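Local coordinates for protein oligoribonuclease (Colwellia psychrerythraea, PDB 6A4D) that probably degrades very short RNA oligonucleotides to mononucleotides as a dimeric exoribonuclease of the RNase H-like exonuclease family, at residues S9-L14 against G103-C108. The protein carries 1 engineered substitution. Sequence-based numbering, arbitrary orientation.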
loop_
_atom_site.group_PDB
_atom_site.type_symbol
_atom_site.label_atom_id
_atom_site.label_comp_id
_atom_site.label_asym_id
_atom_site.label_seq_id
_atom_site.Cartn_x
_atom_site.Cartn_y
_atom_site.Cartn_z
ATOM N N SER A 9 5.027 -18.568 7.140
ATOM C CA SER A 9 4.130 -17.621 7.647
ATOM C C SER A 9 4.906 -16.474 8.297
ATOM O O SER A 9 4.323 -15.512 8.738
ATOM C CB SER A 9 3.102 -18.340 8.530
ATOM O OG SER A 9 3.572 -18.546 9.837
ATOM N N ASN A 10 6.233 -16.504 8.232
ATOM C CA ASN A 10 7.022 -15.380 8.720
ATOM C C ASN A 10 6.740 -14.024 7.967
ATOM O O ASN A 10 6.477 -13.976 6.800
ATOM C CB ASN A 10 8.486 -15.724 8.699
ATOM C CG ASN A 10 8.839 -16.874 9.638
ATOM O OD1 ASN A 10 8.105 -17.182 10.616
ATOM N ND2 ASN A 10 9.969 -17.507 9.362
ATOM N N LEU A 11 6.800 -12.943 8.704
ATOM C CA LEU A 11 6.597 -11.639 8.159
ATOM C C LEU A 11 7.906 -10.846 8.065
ATOM O O LEU A 11 8.664 -10.783 9.030
ATOM C CB LEU A 11 5.563 -10.927 9.021
ATOM C CG LEU A 11 4.216 -11.604 9.027
ATOM C CD1 LEU A 11 3.422 -10.981 10.172
ATOM C CD2 LEU A 11 3.542 -11.457 7.657
ATOM N N ILE A 12 8.098 -10.168 6.931
ATOM C CA ILE A 12 9.212 -9.171 6.719
ATOM C C ILE A 12 8.757 -7.729 6.933
ATOM O O ILE A 12 7.907 -7.176 6.159
ATOM C CB ILE A 12 9.772 -9.282 5.300
ATOM C CG1 ILE A 12 10.194 -10.738 5.007
ATOM C CG2 ILE A 12 10.969 -8.343 5.166
ATOM C CD1 ILE A 12 10.849 -10.962 3.640
ATOM N N TRP A 13 9.286 -7.127 7.996
ATOM C CA TRP A 13 9.020 -5.767 8.356
ATOM C C TRP A 13 10.173 -4.870 7.925
ATOM O O TRP A 13 11.315 -5.202 8.141
ATOM C CB TRP A 13 8.879 -5.622 9.851
ATOM C CG TRP A 13 7.738 -6.385 10.347
ATOM C CD1 TRP A 13 7.658 -7.721 10.530
ATOM C CD2 TRP A 13 6.508 -5.854 10.710
ATOM N NE1 TRP A 13 6.434 -8.061 11.002
ATOM C CE2 TRP A 13 5.704 -6.928 11.147
ATOM C CE3 TRP A 13 5.995 -4.553 10.771
ATOM C CZ2 TRP A 13 4.403 -6.764 11.547
ATOM C CZ3 TRP A 13 4.676 -4.395 11.219
ATOM C CH2 TRP A 13 3.907 -5.493 11.585
ATOM N N LEU A 14 9.882 -3.722 7.339
ATOM C CA LEU A 14 10.948 -2.789 7.083
ATOM C C LEU A 14 10.588 -1.349 7.200
ATOM O O LEU A 14 9.416 -0.945 7.214
ATOM C CB LEU A 14 11.580 -3.090 5.751
ATOM C CG LEU A 14 10.738 -3.130 4.508
ATOM C CD1 LEU A 14 10.582 -1.734 3.991
ATOM C CD2 LEU A 14 11.445 -3.965 3.444
ATOM N N GLY A 103 8.212 -15.011 -2.254
ATOM C CA GLY A 103 6.812 -14.878 -2.616
ATOM C C GLY A 103 5.791 -15.048 -1.511
ATOM O O GLY A 103 4.617 -15.060 -1.810
ATOM N N LYS A 104 6.221 -15.203 -0.265
ATOM C CA LYS A 104 5.320 -15.501 0.856
ATOM C C LYS A 104 4.927 -14.305 1.718
ATOM O O LYS A 104 3.779 -14.088 1.964
ATOM C CB LYS A 104 5.981 -16.486 1.805
ATOM C CG LYS A 104 6.475 -17.745 1.129
ATOM C CD LYS A 104 5.407 -18.494 0.363
ATOM C CE LYS A 104 4.410 -19.139 1.283
ATOM N NZ LYS A 104 3.647 -20.153 0.502
ATOM N N SER A 105 5.911 -13.538 2.162
ATOM C CA SER A 105 5.657 -12.440 3.050
ATOM C C SER A 105 5.218 -11.190 2.266
ATOM O O SER A 105 5.915 -10.781 1.334
ATOM C CB SER A 105 6.909 -12.124 3.843
ATOM O OG SER A 105 6.629 -11.145 4.828
ATOM N N PRO A 106 4.078 -10.600 2.640
ATOM C CA PRO A 106 3.916 -9.213 2.236
ATOM C C PRO A 106 5.005 -8.336 2.876
ATOM O O PRO A 106 5.713 -8.774 3.729
ATOM C CB PRO A 106 2.545 -8.828 2.773
ATOM C CG PRO A 106 2.386 -9.682 4.019
ATOM C CD PRO A 106 3.104 -10.991 3.685
ATOM N N MET A 107 5.172 -7.143 2.341
ATOM C CA MET A 107 5.951 -6.100 2.940
ATOM C C MET A 107 5.141 -5.437 4.033
ATOM O O MET A 107 4.059 -4.981 3.757
ATOM C CB MET A 107 6.321 -5.122 1.837
ATOM C CG MET A 107 7.525 -4.315 2.171
ATOM S SD MET A 107 7.935 -3.107 0.902
ATOM C CE MET A 107 8.643 -4.159 -0.378
ATOM N N CYS A 108 5.692 -5.335 5.243
ATOM C CA CYS A 108 4.989 -4.963 6.477
ATOM C C CYS A 108 5.481 -3.705 7.120
ATOM O O CYS A 108 6.657 -3.401 7.106
ATOM C CB CYS A 108 5.048 -6.067 7.566
ATOM S SG CYS A 108 4.543 -7.703 7.018
HETATM O O HOH W 1 7.813 -1.783 9.309
#
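Two hydrogen bonds grip OG of S105: it accepts a nearly straight one from the N-H of I12 (N to OG 2.7 Å) and donates to O of P106 at 2.8 Å, on a lone pair. Its hydroxyl, anti to the backbone N (chi1 -173°), thus reaches I12 of strand 11-18; OG sits between the I12 N-H and P106 O, relaying the bond that these two would make directly in regular parallel pairing. Beyond it the main chains bond directly: C108 N donates to I12 O (3.0 Å, bent to 135°), and L14 N returns a straighter bond to C108 O at 3.2 Å. A water bridges this last carbonyl and L14 O. Beside the W13-C108 bridge, CB of C108 lies over the indole, 3.6 Å from the centroid of the six-membered ring of W13, a CH-pi contact. With SG anti to its carbonyl carbon (chi1 -52°), the same residue lays its sulfur over the five-membered ring and against CB of L11. On the face that carries I12 and M107, the side chains of L14 and M107 cross obliquely, CD2 of L14 4.1 Å from CG of M107. The central strand 11-18 of the RNase H-like sheet and its parallel neighbour 107-109 are thus sandwiched: I112 of helix 112-122 packs against L14 and M107, whereas helix 163-180 packs on W13, whose NE1 is hydrogen-bonded to OG1 of T36 on strand 28-36, antiparallel to 11-18.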